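Local coordinates for protein Myo-inositol dehydrogenase (Corynebacterium glutamicum, PDB 3EUW) that probably oxidises myo-inositol with NAD+ as an inositol 2-dehydrogenase of the Gfo/Idh/MocA family, and assembles as a tetramer, at residues Ser76-Leu81 with Ala92-Pro97. Residues are numbered along the deposited sequence; the frame is centred on the assembly and turned at random.
Sequences STHVDL and ALCEKP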
loop_
_atom_site.group_PDB
_atom_site.type_symbol
_atom_site.label_atom_id
_atom_site.label_comp_id
_atom_site.label_asym_id
_atom_site.label_seq_id
_atom_site.Cartn_x
_atom_site.Cartn_y
_atom_site.Cartn_z
ATOM N N SER A 76 -15.440 26.493 -28.899
ATOM C CA SER A 76 -15.827 27.233 -30.096
ATOM C C SER A 76 -15.151 28.598 -30.223
ATOM O O SER A 76 -15.202 29.220 -31.284
ATOM C CB SER A 76 -17.346 27.422 -30.137
ATOM O OG SER A 76 -17.777 28.258 -29.080
ATOM N N THR A 77 -14.517 29.061 -29.152
ATOM C CA THR A 77 -13.837 30.350 -29.183
ATOM C C THR A 77 -12.311 30.230 -29.234
ATOM O O THR A 77 -11.611 31.239 -29.265
ATOM C CB THR A 77 -14.175 31.183 -27.940
ATOM O OG1 THR A 77 -13.575 30.580 -26.784
ATOM C CG2 THR A 77 -15.684 31.261 -27.749
ATOM N N HIS A 78 -11.797 29.006 -29.254
ATOM C CA HIS A 78 -10.355 28.807 -29.247
ATOM C C HIS A 78 -9.573 29.254 -30.480
ATOM O O HIS A 78 -8.531 29.889 -30.341
ATOM C CB HIS A 78 -10.036 27.346 -28.913
ATOM C CG HIS A 78 -10.420 26.955 -27.517
ATOM N ND1 HIS A 78 -10.094 25.732 -26.967
ATOM C CD2 HIS A 78 -11.102 27.627 -26.557
ATOM C CE1 HIS A 78 -10.559 25.667 -25.730
ATOM N NE2 HIS A 78 -11.175 26.805 -25.458
ATOM N N VAL A 79 -10.054 28.933 -31.679
ATOM C CA VAL A 79 -9.347 29.343 -32.882
ATOM C C VAL A 79 -9.342 30.856 -33.020
ATOM O O VAL A 79 -8.351 31.444 -33.445
ATOM C CB VAL A 79 -9.975 28.741 -34.158
ATOM C CG1 VAL A 79 -9.423 29.447 -35.401
ATOM C CG2 VAL A 79 -9.664 27.257 -34.227
ATOM N N ASP A 80 -10.454 31.484 -32.655
ATOM C CA ASP A 80 -10.575 32.930 -32.751
ATOM C C ASP A 80 -9.602 33.640 -31.818
ATOM O O ASP A 80 -8.818 34.482 -32.257
ATOM C CB ASP A 80 -12.008 33.363 -32.430
ATOM C CG ASP A 80 -12.185 34.878 -32.462
ATOM O OD1 ASP A 80 -11.847 35.501 -33.492
ATOM O OD2 ASP A 80 -12.668 35.446 -31.456
ATOM N N LEU A 81 -9.649 33.293 -30.532
ATOM C CA LEU A 81 -8.774 33.916 -29.543
ATOM C C LEU A 81 -7.286 33.644 -29.808
ATOM O O LEU A 81 -6.446 34.532 -29.641
ATOM C CB LEU A 81 -9.166 33.453 -28.139
ATOM C CG LEU A 81 -10.537 33.976 -27.695
ATOM C CD1 LEU A 81 -10.944 33.346 -26.373
ATOM C CD2 LEU A 81 -10.479 35.490 -27.562
ATOM N N ALA A 92 -0.178 32.901 -25.997
ATOM C CA ALA A 92 -1.454 32.412 -25.499
ATOM C C ALA A 92 -1.417 30.968 -25.017
ATOM O O ALA A 92 -0.973 30.072 -25.739
ATOM C CB ALA A 92 -2.516 32.559 -26.572
ATOM N N LEU A 93 -1.883 30.763 -23.788
ATOM C CA LEU A 93 -1.972 29.442 -23.185
ATOM C C LEU A 93 -3.435 29.071 -23.393
ATOM O O LEU A 93 -4.330 29.708 -22.830
ATOM C CB LEU A 93 -1.635 29.496 -21.689
ATOM C CG LEU A 93 -2.085 28.277 -20.870
ATOM C CD1 LEU A 93 -1.451 26.997 -21.423
ATOM C CD2 LEU A 93 -1.724 28.493 -19.410
ATOM N N CYS A 94 -3.676 28.052 -24.208
ATOM C CA CYS A 94 -5.036 27.654 -24.527
ATOM C C CYS A 94 -5.443 26.264 -24.047
ATOM O O CYS A 94 -4.716 25.288 -24.246
ATOM C CB CYS A 94 -5.238 27.744 -26.047
ATOM S SG CYS A 94 -6.928 27.472 -26.605
ATOM N N GLU A 95 -6.610 26.179 -23.412
ATOM C CA GLU A 95 -7.121 24.890 -22.955
ATOM C C GLU A 95 -7.383 24.079 -24.201
ATOM O O GLU A 95 -7.771 24.628 -25.230
ATOM C CB GLU A 95 -8.445 25.039 -22.208
ATOM C CG GLU A 95 -8.325 25.527 -20.785
ATOM C CD GLU A 95 -7.557 24.568 -19.919
ATOM O OE1 GLU A 95 -7.856 23.358 -19.985
ATOM O OE2 GLU A 95 -6.663 25.021 -19.169
ATOM N N LYS A 96 -7.174 22.774 -24.115
ATOM C CA LYS A 96 -7.408 21.896 -25.251
ATOM C C LYS A 96 -8.905 21.902 -25.605
ATOM O O LYS A 96 -9.745 22.150 -24.751
ATOM C CB LYS A 96 -6.915 20.481 -24.891
ATOM C CG LYS A 96 -7.919 19.344 -25.018
ATOM C CD LYS A 96 -8.957 19.304 -23.913
ATOM C CE LYS A 96 -9.832 18.074 -24.084
ATOM N NZ LYS A 96 -11.162 18.158 -23.438
ATOM N N PRO A 97 -9.249 21.718 -26.890
ATOM C CA PRO A 97 -8.370 21.487 -28.035
ATOM C C PRO A 97 -8.271 22.807 -28.811
ATOM O O PRO A 97 -8.877 23.804 -28.425
ATOM C CB PRO A 97 -9.123 20.440 -28.823
ATOM C CG PRO A 97 -10.540 20.974 -28.714
ATOM C CD PRO A 97 -10.655 21.462 -27.263
#
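His-78, in the first turn of helix 78-87, reaches the loop after strand 92-94 and makes nearly all of the contact on the side of residues 76-81, next to Thr-77, whose O accepts the backbone N of Leu-81 and whose OG1 is bonded to Pro-74 O and Ser-73 OG. With CG of His-78 anti to its own carbonyl carbon (chi1 -66°), the imidazole projects from the helix toward residues 94-97. Its ND1 donates to Pro-97 O, 2.7 Å away; the N-H points almost straight at the oxygen (171°), which lies in the ring plane. NE2 is bonded to Ser-73 O, so both ring nitrogens of this buried side chain are engaged and the ring's rotation is fixed. Two carbonyl partners are consistent with a ring protonated on both nitrogens. Over one face sits Cys-94 SG, 3.9 Å from the ring centroid and displaced toward the rim; a small, polarisable thiol suits this close sulfur-aromatic packing. Glu-95 O approaches CE1 obliquely at 3.0 Å, while the Glu-95 carboxylate leads away to His-19. The peptide bond before Pro-97 is cis, a geometry that proline tolerates well, and it bends the chain within the loop whose carbonyl meets His-78. Leu-81, like His-78 and Cys-94, packs on Ile-71 of strand 68-71. The histidine thus ties the helix to residues 94-97 within the beta-alpha-beta unit 68-71, 78-87, 92-94, where the Glu-Lys-Pro sequence after Cys-94 is the EKP motif characteristic of Gfo/Idh/MocA Rossmann domains.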